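Local coordinates for protein acyltransferase (Actinoplanes teichomyceticus, PDB 4Q38) that transfers long fatty acyl chains from acyl-CoA to the amino sugar of teicoplanin-type glycopeptide antibiotics, at residues 66-71 with 164-169; 177-182 with 186-191; 259-264 with 324-329. One frame throughout, in Å; residues are numbered along the deposited sequence.

The three contacts follow one another along the chain without overlap. Contact 1 joins helices 67-76 and 157-169, both in the N-acyltransferase N-terminal domain. Contact 2, its centre 20 Å from that of contact 1, joins the N-terminal helices to the GNAT-like sheet: helix 177-184, the next helix after 157-169, turns into strand 188-191 at an outer end of the mixed sheet. Contact 3 clasps two loops of the GNAT-like domain, its centre about 30 Å from those of the other two. Contact 2, at the junction of the two domains, bears the decanoyl sugar, whereas contacts 1 and 3 lie outside the direct ligand contacts, one in each domain.

Contact 1. Residues 66-71 with 164-169; sequences PELDAE and IHRRKY
In the all-helical packing of the N-acyltransferase N-terminal domain, the first turn of helix 67-76 is tied to the last turns of helix 157-169 by a salt bridge between Asp69 and Arg166. The helices stand well apart here, with the CA atoms of Asp69 and Arg166 8.7 Å from each other, and the arginine spans the gap. Its CG lies anti to the backbone N (chi1 -178°) and the chain runs straight until it bends at chi3, which brings the flank of the guanidinium to the carboxylate. Arg166 therefore grips side-on, and both donors converge on one oxygen: NE lies 2.8 Å and NH2 2.9 Å from Asp69 OD2. Neither bond is fully straight, since a single acceptor is shared between two N-H groups. OD2 sits in the guanidinium plane, yet the nitrogens approach it from above one face of the carboxylate, whose plane is turned 64° from that of the guanidinium. Leu68 adds an apolar lid, its CD2 resting over one guanidinium face, 3.6 Å from Arg166 NH1 and offset toward the rim. Tyr124 touches both Asp69 and Arg166, and Val162 packs on Asp69 from within helix 157-169. Pro66 occupies the N-cap position, and its O accepts from Ala70 N at 3.0 Å. Arg166 NH2 has a second acidic partner in Glu72. The double grip of Arg166 and the position in the first turn of a helix would both be expected to favour an ionised Asp69, while Glu72 shares the arginine's charge.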
loop_
_atom_site.group_PDB
_atom_site.type_symbol
_atom_site.label_atom_id
_atom_site.label_comp_id
_atom_site.label_asym_id
_atom_site.label_seq_id
_atom_site.Cartn_x
_atom_site.Cartn_y
_atom_site.Cartn_z
ATOM N N PRO A 66 7.501 -7.315 -11.821
ATOM C CA PRO A 66 8.173 -7.361 -13.129
ATOM C C PRO A 66 9.288 -8.417 -13.153
ATOM O O PRO A 66 9.910 -8.688 -12.116
ATOM C CB PRO A 66 8.745 -5.950 -13.282
ATOM C CG PRO A 66 7.847 -5.092 -12.433
ATOM C CD PRO A 66 7.524 -5.959 -11.242
ATOM N N GLU A 67 9.517 -9.010 -14.324
ATOM C CA GLU A 67 10.475 -10.111 -14.477
ATOM C C GLU A 67 11.846 -9.767 -13.921
ATOM O O GLU A 67 12.449 -10.586 -13.234
ATOM C CB GLU A 67 10.596 -10.558 -15.948
ATOM C CG GLU A 67 9.314 -11.138 -16.544
ATOM C CD GLU A 67 8.810 -12.384 -15.819
ATOM O OE1 GLU A 67 7.591 -12.462 -15.545
ATOM O OE2 GLU A 67 9.624 -13.292 -15.524
ATOM N N LEU A 68 12.325 -8.557 -14.207
ATOM C CA LEU A 68 13.647 -8.118 -13.751
ATOM C C LEU A 68 13.793 -8.211 -12.227
ATOM O O LEU A 68 14.743 -8.829 -11.718
ATOM C CB LEU A 68 13.945 -6.692 -14.225
ATOM C CG LEU A 68 15.251 -6.050 -13.742
ATOM C CD1 LEU A 68 16.466 -6.803 -14.282
ATOM C CD2 LEU A 68 15.303 -4.581 -14.134
ATOM N N ASP A 69 12.850 -7.596 -11.511
ATOM C CA ASP A 69 12.857 -7.628 -10.046
ATOM C C ASP A 69 12.701 -9.041 -9.501
ATOM O O ASP A 69 13.396 -9.410 -8.562
ATOM C CB ASP A 69 11.759 -6.727 -9.465
ATOM C CG ASP A 69 11.813 -5.325 -10.021
ATOM O OD1 ASP A 69 11.256 -5.118 -11.104
ATOM O OD2 ASP A 69 12.403 -4.435 -9.382
ATOM N N ALA A 70 11.781 -9.811 -10.082
ATOM C CA ALA A 70 11.504 -11.179 -9.633
ATOM C C ALA A 70 12.754 -12.067 -9.686
ATOM O O ALA A 70 13.040 -12.807 -8.732
ATOM C CB ALA A 70 10.367 -11.789 -10.439
ATOM N N GLU A 71 13.496 -11.974 -10.793
ATOM C CA GLU A 71 14.787 -12.668 -10.930
ATOM C C GLU A 71 15.690 -12.320 -9.768
ATOM O O GLU A 71 16.269 -13.203 -9.133
ATOM C CB GLU A 71 15.509 -12.246 -12.209
ATOM C CG GLU A 71 15.010 -12.881 -13.488
ATOM C CD GLU A 71 15.684 -12.285 -14.712
ATOM O OE1 GLU A 71 16.907 -12.493 -14.872
ATOM O OE2 GLU A 71 14.995 -11.601 -15.501
ATOM N N ILE A 164 7.156 0.622 -8.605
ATOM C CA ILE A 164 7.253 1.989 -8.082
ATOM C C ILE A 164 8.590 2.237 -7.394
ATOM O O ILE A 164 9.205 3.278 -7.600
ATOM C CB ILE A 164 6.079 2.318 -7.127
ATOM C CG1 ILE A 164 4.794 2.598 -7.937
ATOM C CG2 ILE A 164 6.423 3.482 -6.198
ATOM C CD1 ILE A 164 3.522 2.456 -7.116
ATOM N N HIS A 165 9.043 1.296 -6.566
ATOM C CA HIS A 165 10.340 1.481 -5.910
ATOM C C HIS A 165 11.427 1.754 -6.913
ATOM O O HIS A 165 12.213 2.701 -6.751
ATOM C CB HIS A 165 10.716 0.291 -5.023
ATOM C CG HIS A 165 12.010 0.495 -4.267
ATOM N ND1 HIS A 165 13.212 0.409 -4.863
ATOM C CD2 HIS A 165 12.252 0.812 -2.936
ATOM C CE1 HIS A 165 14.177 0.655 -3.964
ATOM N NE2 HIS A 165 13.593 0.895 -2.783
ATOM N N ARG A 166 11.464 0.952 -7.974
ATOM C CA ARG A 166 12.522 1.047 -8.976
ATOM C C ARG A 166 12.423 2.337 -9.785
ATOM O O ARG A 166 13.441 2.962 -10.081
ATOM C CB ARG A 166 12.513 -0.172 -9.897
ATOM C CG ARG A 166 13.624 -0.184 -10.943
ATOM C CD ARG A 166 13.599 -1.461 -11.773
ATOM N NE ARG A 166 13.889 -2.649 -10.965
ATOM C CZ ARG A 166 15.107 -3.148 -10.752
ATOM N NH1 ARG A 166 16.183 -2.561 -11.275
ATOM N NH2 ARG A 166 15.247 -4.239 -10.005
ATOM N N ARG A 167 11.205 2.740 -10.133
ATOM C CA ARG A 167 11.001 4.022 -10.832
ATOM C C ARG A 167 11.489 5.187 -9.967
ATOM O O ARG A 167 12.161 6.097 -10.448
ATOM C CB ARG A 167 9.518 4.206 -11.214
ATOM C CG ARG A 167 9.202 5.468 -12.017
ATOM C CD ARG A 167 7.709 5.798 -11.989
ATOM N NE ARG A 167 6.883 4.600 -12.171
ATOM C CZ ARG A 167 5.631 4.451 -11.729
ATOM N NH1 ARG A 167 5.015 5.419 -11.059
ATOM N NH2 ARG A 167 4.991 3.310 -11.952
ATOM N N LYS A 168 11.153 5.140 -8.684
ATOM C CA LYS A 168 11.441 6.230 -7.758
ATOM C C LYS A 168 12.928 6.355 -7.379
ATOM O O LYS A 168 13.469 7.467 -7.323
ATOM C CB LYS A 168 10.581 6.065 -6.501
ATOM C CG LYS A 168 10.604 7.247 -5.550
ATOM C CD LYS A 168 9.596 7.057 -4.430
ATOM C CE LYS A 168 9.610 8.253 -3.493
ATOM N NZ LYS A 168 8.747 8.041 -2.301
ATOM N N TYR A 169 13.577 5.219 -7.118
ATOM C CA TYR A 169 14.920 5.222 -6.533
ATOM C C TYR A 169 16.028 4.713 -7.448
ATOM O O TYR A 169 17.204 5.010 -7.221
ATOM C CB TYR A 169 14.933 4.421 -5.227
ATOM C CG TYR A 169 13.967 4.922 -4.177
ATOM C CD1 TYR A 169 14.202 6.112 -3.488
ATOM C CD2 TYR A 169 12.829 4.190 -3.859
ATOM C CE1 TYR A 169 13.320 6.568 -2.522
ATOM C CE2 TYR A 169 11.941 4.631 -2.897
ATOM C CZ TYR A 169 12.189 5.820 -2.233
ATOM O OH TYR A 169 11.302 6.243 -1.271
#

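Contact 2. Residues 177-182 with 186-191; sequences QWWTTY and GILYRL. With TEC (2-amino-6-O-decanoyl-2-deoxy-beta-D-glucopyranose), chain E.
Tyr182 and Leu188 press together at the closest backbone approach of the contact, where the Tyr182 CB meets the Leu188 CB at 3.8 Å. Leu188 extends its CG anti to the backbone N (chi1 178°), which carries both methyls to the benzo end of Trp179: CD2 comes to 3.8 Å from Trp179 CZ2, and CD1 reaches the neighbouring CH2. The two side chains cross at about a right angle. Within the helix, the Trp179 CZ3 lies over the centre of the Tyr182 ring, so tyrosine, tryptophan and leucine pack together. Ile187 reaches the tyrosine with its CD1, 3.6 Å from Tyr182 CD2.

A Schellman motif ends helix 177-184 at Gly186, whose positive phi turns the chain toward edge strand 188-191 of the GNAT-like sheet. The backbone is clasped across this turn by Ile187 N, which donates to Tyr182 O at 3.3 Å, nearly along the C=O axis. Tyr189 OH secures the same turn with a hydrogen bond to Gly186 O at 2.8 Å, from above the carbonyl plane. On the strand side, Gln195 and Ser197 of strand 194-200 pack against Leu188.

The ligand side is close-fitting as well. Buried Trp179 offers a ring face to the decanoyl-glucosamine, with O3 of the sugar 3.2 Å from Trp179 NE1 and offset toward the rim. Trp178 turns the edge of its six-membered ring to the anomeric oxygen, CZ2 of Trp178 lying 2.9 Å from O1 of the sugar. The looser, solvent side is formed by exposed Trp178 and by partly exposed Tyr182, which forms a cation-pi pair with Arg185.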
loop_
_atom_site.group_PDB
_atom_site.type_symbol
_atom_site.label_atom_id
_atom_site.label_comp_id
_atom_site.label_asym_id
_atom_site.label_seq_id
_atom_site.Cartn_x
_atom_site.Cartn_y
_atom_site.Cartn_z
ATOM N N GLN A 177 5.812 -1.203 2.848
ATOM C CA GLN A 177 5.379 -2.300 3.713
ATOM C C GLN A 177 4.240 -1.955 4.682
ATOM O O GLN A 177 3.505 -2.848 5.084
ATOM C CB GLN A 177 6.553 -2.927 4.487
ATOM C CG GLN A 177 7.256 -2.009 5.484
ATOM C CD GLN A 177 8.303 -1.118 4.845
ATOM O OE1 GLN A 177 8.419 -1.049 3.623
ATOM N NE2 GLN A 177 9.077 -0.437 5.672
ATOM N N TRP A 178 4.110 -0.684 5.068
ATOM C CA TRP A 178 2.986 -0.287 5.925
ATOM C C TRP A 178 1.686 -0.536 5.203
ATOM O O TRP A 178 0.721 -1.009 5.797
ATOM C CB TRP A 178 3.099 1.169 6.393
ATOM C CG TRP A 178 2.776 2.198 5.341
ATOM C CD1 TRP A 178 3.661 2.854 4.481
ATOM C CD2 TRP A 178 1.444 2.724 4.992
ATOM N NE1 TRP A 178 2.984 3.728 3.657
ATOM C CE2 TRP A 178 1.653 3.700 3.917
ATOM C CE3 TRP A 178 0.145 2.497 5.460
ATOM C CZ2 TRP A 178 0.599 4.398 3.341
ATOM C CZ3 TRP A 178 -0.912 3.211 4.876
ATOM C CH2 TRP A 178 -0.688 4.136 3.839
ATOM N N TRP A 179 1.676 -0.246 3.903
ATOM C CA TRP A 179 0.477 -0.390 3.076
ATOM C C TRP A 179 0.150 -1.829 2.772
ATOM O O TRP A 179 -1.020 -2.219 2.819
ATOM C CB TRP A 179 0.596 0.447 1.806
ATOM C CG TRP A 179 -0.599 0.382 0.894
ATOM C CD1 TRP A 179 -0.625 0.004 -0.446
ATOM C CD2 TRP A 179 -1.990 0.706 1.226
ATOM N NE1 TRP A 179 -1.897 0.063 -0.948
ATOM C CE2 TRP A 179 -2.766 0.480 -0.001
ATOM C CE3 TRP A 179 -2.651 1.141 2.377
ATOM C CZ2 TRP A 179 -4.142 0.690 -0.056
ATOM C CZ3 TRP A 179 -4.041 1.345 2.309
ATOM C CH2 TRP A 179 -4.764 1.124 1.120
ATOM N N THR A 180 1.166 -2.643 2.480
ATOM C CA THR A 180 0.905 -4.073 2.226
ATOM C C THR A 180 0.401 -4.841 3.457
ATOM O O THR A 180 -0.103 -5.944 3.296
ATOM C CB THR A 180 2.100 -4.822 1.582
ATOM O OG1 THR A 180 3.271 -4.571 2.343
ATOM C CG2 THR A 180 2.333 -4.351 0.126
ATOM N N THR A 181 0.491 -4.265 4.664
ATOM C CA THR A 181 -0.129 -4.918 5.832
ATOM C C THR A 181 -1.641 -5.007 5.666
ATOM O O THR A 181 -2.269 -5.872 6.263
ATOM C CB THR A 181 0.151 -4.227 7.208
ATOM O OG1 THR A 181 -0.460 -2.929 7.258
ATOM C CG2 THR A 181 1.642 -4.119 7.514
ATOM N N TYR A 182 -2.220 -4.097 4.877
ATOM C CA TYR A 182 -3.659 -4.144 4.599
ATOM C C TYR A 182 -3.995 -5.369 3.754
ATOM O O TYR A 182 -4.902 -6.137 4.094
ATOM C CB TYR A 182 -4.135 -2.876 3.885
ATOM C CG TYR A 182 -4.308 -1.659 4.775
ATOM C CD1 TYR A 182 -3.200 -0.960 5.267
ATOM C CD2 TYR A 182 -5.587 -1.175 5.093
ATOM C CE1 TYR A 182 -3.359 0.166 6.071
ATOM C CE2 TYR A 182 -5.752 -0.047 5.893
ATOM C CZ TYR A 182 -4.635 0.615 6.379
ATOM O OH TYR A 182 -4.788 1.731 7.167
ATOM N N GLY A 186 -5.872 -9.264 4.976
ATOM C CA GLY A 186 -7.185 -9.554 4.422
ATOM C C GLY A 186 -8.254 -8.519 4.761
ATOM O O GLY A 186 -9.436 -8.850 4.845
ATOM N N ILE A 187 -7.836 -7.273 4.956
ATOM C CA ILE A 187 -8.757 -6.174 5.258
ATOM C C ILE A 187 -8.913 -5.198 4.102
ATOM O O ILE A 187 -9.625 -4.195 4.223
ATOM C CB ILE A 187 -8.341 -5.421 6.556
ATOM C CG1 ILE A 187 -6.944 -4.790 6.415
ATOM C CG2 ILE A 187 -8.393 -6.383 7.734
ATOM C CD1 ILE A 187 -6.617 -3.732 7.450
ATOM N N LEU A 188 -8.257 -5.506 2.978
ATOM C CA LEU A 188 -8.317 -4.687 1.771
ATOM C C LEU A 188 -8.566 -5.619 0.591
ATOM O O LEU A 188 -7.928 -6.680 0.498
ATOM C CB LEU A 188 -6.990 -3.945 1.557
ATOM C CG LEU A 188 -6.854 -3.062 0.301
ATOM C CD1 LEU A 188 -7.430 -1.682 0.539
ATOM C CD2 LEU A 188 -5.391 -2.917 -0.098
ATOM N N TYR A 189 -9.470 -5.219 -0.296
ATOM C CA TYR A 189 -9.809 -5.997 -1.504
ATOM C C TYR A 189 -9.904 -5.125 -2.738
ATOM O O TYR A 189 -10.552 -4.079 -2.721
ATOM C CB TYR A 189 -11.116 -6.806 -1.302
ATOM C CG TYR A 189 -10.908 -7.821 -0.225
ATOM C CD1 TYR A 189 -10.312 -9.051 -0.514
ATOM C CD2 TYR A 189 -11.220 -7.526 1.112
ATOM C CE1 TYR A 189 -10.060 -9.976 0.480
ATOM C CE2 TYR A 189 -10.961 -8.444 2.116
ATOM C CZ TYR A 189 -10.377 -9.661 1.794
ATOM O OH TYR A 189 -10.101 -10.584 2.777
ATOM N N ARG A 190 -9.249 -5.557 -3.811
ATOM C CA ARG A 190 -9.403 -4.879 -5.092
ATOM C C ARG A 190 -10.630 -5.449 -5.800
ATOM O O ARG A 190 -10.720 -6.657 -6.060
ATOM C CB ARG A 190 -8.143 -5.007 -5.965
ATOM C CG ARG A 190 -8.273 -4.234 -7.278
ATOM C CD ARG A 190 -6.989 -4.137 -8.086
ATOM N NE ARG A 190 -7.221 -3.254 -9.228
ATOM C CZ ARG A 190 -6.279 -2.590 -9.889
ATOM N NH1 ARG A 190 -4.995 -2.697 -9.543
ATOM N NH2 ARG A 190 -6.631 -1.798 -10.894
ATOM N N LEU A 191 -11.570 -4.565 -6.096
ATOM C CA LEU A 191 -12.826 -4.949 -6.711
ATOM C C LEU A 191 -12.965 -4.213 -8.044
ATOM O O LEU A 191 -13.786 -3.301 -8.202
ATOM C CB LEU A 191 -13.987 -4.635 -5.752
ATOM C CG LEU A 191 -13.955 -5.262 -4.344
ATOM C CD1 LEU A 191 -15.218 -4.863 -3.583
ATOM C CD2 LEU A 191 -13.828 -6.786 -4.337
HETATM C CAV TEC E . -12.258 11.487 -7.685
HETATM C CAU TEC E . -12.192 9.981 -7.578
HETATM C CAT TEC E . -12.444 9.482 -6.179
HETATM C CAS TEC E . -11.708 10.295 -5.151
HETATM C CAR TEC E . -11.495 9.466 -3.919
HETATM C CAQ TEC E . -10.051 9.125 -3.858
HETATM C CAP TEC E . -9.684 8.314 -2.664
HETATM C CAO TEC E . -8.355 7.712 -2.969
HETATM C CAN TEC E . -7.582 7.452 -1.737
HETATM C CAM TEC E . -6.368 6.604 -2.013
HETATM O OAW TEC E . -6.170 6.127 -3.104
HETATM O O6 TEC E . -5.503 6.559 -0.985
HETATM C C6 TEC E . -5.010 5.324 -0.507
HETATM C C5 TEC E . -3.482 5.184 -0.717
HETATM O O5 TEC E . -2.820 4.771 0.441
HETATM C C1 TEC E . -1.463 5.160 0.088
HETATM O O1 TEC E . -0.647 5.534 1.031
HETATM C C2 TEC E . -0.872 4.031 -0.709
HETATM N N2 TEC E . 0.490 4.399 -1.062
HETATM C C3 TEC E . -1.684 4.083 -1.915
HETATM O O3 TEC E . -1.365 2.902 -2.418
HETATM C C4 TEC E . -3.175 4.128 -1.703
HETATM O O4 TEC E . -3.731 4.510 -2.813
#

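Contact 3. Residues 259-264 with 324-329; sequences EEYLTE and AGRHWH
Arg326 and Glu260 meet end-on in a doubly bonded salt bridge between two loops of the GNAT-like domain: NH1 of Arg326 donates to OE1 of Glu260 at 2.7 Å, and NH2 of Arg326 to OE2 of Glu260 at 3.0 Å. Both bonds are nearly straight, 173° and 167°, and each carboxylate oxygen is met on its syn side, with the two planes 31° apart. Glu260 reaches over with its chain extended beyond CG, while Arg326 bends at chi3 to present both terminal nitrogens. The Tyr261 OH lies 3.4 Å from Arg326 NH2, but the angle is too poor for a hydrogen bond. Farther in, the Tyr261 ring meets the Trp328 indole obliquely: CD2 of Tyr261 is 3.7 Å from CH2 of Trp328. Trp328 is buried, its NE1 hydrogen-bonded to Val318 O. The side chain of Trp328 is about 6 Å from that of Trp252, and that of Tyr261 about 7 Å from that of Ser313, both CoA-binding residues. The loop of Arg326 leaves helix 313-323 through a Schellman motif at Gly325 and leads into strand 331-336, that of Glu260 runs from strand 246-251 to helix 267-272, and His321 of helix 313-323 meets both aromatic rings.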
loop_
_atom_site.group_PDB
_atom_site.type_symbol
_atom_site.label_atom_id
_atom_site.label_comp_id
_atom_site.label_asym_id
_atom_site.label_seq_id
_atom_site.Cartn_x
_atom_site.Cartn_y
_atom_site.Cartn_z
ATOM N N GLU A 259 -9.651 22.103 -10.139
ATOM C CA GLU A 259 -10.612 22.653 -11.104
ATOM C C GLU A 259 -10.080 23.869 -11.863
ATOM O O GLU A 259 -10.512 24.138 -12.983
ATOM C CB GLU A 259 -11.930 22.989 -10.405
ATOM C CG GLU A 259 -12.674 21.760 -9.890
ATOM C CD GLU A 259 -13.530 22.039 -8.660
ATOM O OE1 GLU A 259 -13.801 21.069 -7.919
ATOM O OE2 GLU A 259 -13.924 23.212 -8.421
ATOM N N GLU A 260 -9.131 24.577 -11.256
ATOM C CA GLU A 260 -8.411 25.671 -11.915
ATOM C C GLU A 260 -7.601 25.212 -13.127
ATOM O O GLU A 260 -7.351 25.997 -14.040
ATOM C CB GLU A 260 -7.457 26.355 -10.935
ATOM C CG GLU A 260 -8.136 27.314 -9.970
ATOM C CD GLU A 260 -7.170 28.265 -9.291
ATOM O OE1 GLU A 260 -7.387 28.552 -8.099
ATOM O OE2 GLU A 260 -6.203 28.733 -9.937
ATOM N N TYR A 261 -7.183 23.946 -13.125
ATOM C CA TYR A 261 -6.162 23.482 -14.066
ATOM C C TYR A 261 -6.637 22.382 -15.000
ATOM O O TYR A 261 -6.260 22.354 -16.166
ATOM C CB TYR A 261 -4.921 23.000 -13.311
ATOM C CG TYR A 261 -4.335 24.015 -12.364
ATOM C CD1 TYR A 261 -3.398 24.956 -12.810
ATOM C CD2 TYR A 261 -4.709 24.042 -11.023
ATOM C CE1 TYR A 261 -2.859 25.893 -11.944
ATOM C CE2 TYR A 261 -4.172 24.974 -10.150
ATOM C CZ TYR A 261 -3.250 25.897 -10.620
ATOM O OH TYR A 261 -2.715 26.819 -9.758
ATOM N N LEU A 262 -7.460 21.474 -14.485
ATOM C CA LEU A 262 -7.921 20.337 -15.269
ATOM C C LEU A 262 -9.219 20.675 -15.966
ATOM O O LEU A 262 -10.044 21.410 -15.424
ATOM C CB LEU A 262 -8.092 19.100 -14.387
ATOM C CG LEU A 262 -6.843 18.631 -13.633
ATOM C CD1 LEU A 262 -7.170 17.437 -12.742
ATOM C CD2 LEU A 262 -5.701 18.306 -14.587
ATOM N N THR A 263 -9.398 20.138 -17.166
ATOM C CA THR A 263 -10.581 20.454 -17.953
ATOM C C THR A 263 -11.714 19.466 -17.697
ATOM O O THR A 263 -11.602 18.571 -16.853
ATOM C CB THR A 263 -10.267 20.581 -19.462
ATOM O OG1 THR A 263 -9.492 19.460 -19.891
ATOM C CG2 THR A 263 -9.474 21.856 -19.739
ATOM N N GLU A 264 -12.808 19.658 -18.423
ATOM C CA GLU A 264 -14.025 18.881 -18.251
ATOM C C GLU A 264 -13.875 17.414 -18.625
ATOM O O GLU A 264 -14.651 16.577 -18.177
ATOM C CB GLU A 264 -15.162 19.514 -19.058
ATOM C CG GLU A 264 -15.802 20.688 -18.341
ATOM C CD GLU A 264 -16.214 20.323 -16.929
ATOM O OE1 GLU A 264 -17.097 19.446 -16.780
ATOM O OE2 GLU A 264 -15.647 20.898 -15.972
ATOM N N ALA A 324 3.735 29.186 -8.232
ATOM C CA ALA A 324 2.988 30.405 -7.925
ATOM C C ALA A 324 2.925 30.709 -6.425
ATOM O O ALA A 324 2.325 31.704 -6.017
ATOM C CB ALA A 324 1.584 30.337 -8.521
ATOM N N GLY A 325 3.551 29.859 -5.614
ATOM C CA GLY A 325 3.579 30.049 -4.168
ATOM C C GLY A 325 2.362 29.466 -3.472
ATOM O O GLY A 325 2.092 29.783 -2.315
ATOM N N ARG A 326 1.638 28.599 -4.172
ATOM C CA ARG A 326 0.398 28.034 -3.647
ATOM C C ARG A 326 0.576 26.565 -3.236
ATOM O O ARG A 326 1.588 25.948 -3.568
ATOM C CB ARG A 326 -0.732 28.232 -4.664
ATOM C CG ARG A 326 -0.859 29.687 -5.117
ATOM C CD ARG A 326 -1.787 29.833 -6.306
ATOM N NE ARG A 326 -3.160 29.511 -5.933
ATOM C CZ ARG A 326 -4.151 29.362 -6.799
ATOM N NH1 ARG A 326 -5.368 29.063 -6.359
ATOM N NH2 ARG A 326 -3.927 29.510 -8.102
ATOM N N HIS A 327 -0.396 26.024 -2.498
ATOM C CA HIS A 327 -0.271 24.690 -1.892
ATOM C C HIS A 327 -1.424 23.776 -2.205
ATOM O O HIS A 327 -2.572 24.220 -2.344
ATOM C CB HIS A 327 -0.084 24.789 -0.378
ATOM C CG HIS A 327 1.163 25.541 0.034
ATOM N ND1 HIS A 327 1.117 26.690 0.740
ATOM C CD2 HIS A 327 2.509 25.281 -0.205
ATOM C CE1 HIS A 327 2.372 27.139 0.948
ATOM N NE2 HIS A 327 3.223 26.279 0.367
ATOM N N TRP A 328 -1.108 22.486 -2.311
ATOM C CA TRP A 328 -2.089 21.432 -2.559
ATOM C C TRP A 328 -2.501 20.803 -1.259
ATOM O O TRP A 328 -1.686 20.678 -0.344
ATOM C CB TRP A 328 -1.501 20.379 -3.485
ATOM C CG TRP A 328 -1.212 20.863 -4.891
ATOM C CD1 TRP A 328 0.029 21.149 -5.459
ATOM C CD2 TRP A 328 -2.187 21.119 -5.959
ATOM N NE1 TRP A 328 -0.109 21.546 -6.770
ATOM C CE2 TRP A 328 -1.414 21.554 -7.128
ATOM C CE3 TRP A 328 -3.575 21.030 -6.062
ATOM C CZ2 TRP A 328 -2.025 21.880 -8.336
ATOM C CZ3 TRP A 328 -4.177 21.369 -7.278
ATOM C CH2 TRP A 328 -3.421 21.780 -8.389
ATOM N N HIS A 329 -3.767 20.392 -1.163
ATOM C CA HIS A 329 -4.301 19.850 0.082
ATOM C C HIS A 329 -5.009 18.548 -0.114
ATOM O O HIS A 329 -5.806 18.392 -1.046
ATOM C CB HIS A 329 -5.265 20.840 0.737
ATOM C CG HIS A 329 -4.741 22.254 0.795
ATOM N ND1 HIS A 329 -3.610 22.581 1.454
ATOM C CD2 HIS A 329 -5.231 23.437 0.237
ATOM C CE1 HIS A 329 -3.381 23.905 1.323
ATOM N NE2 HIS A 329 -4.375 24.429 0.579
#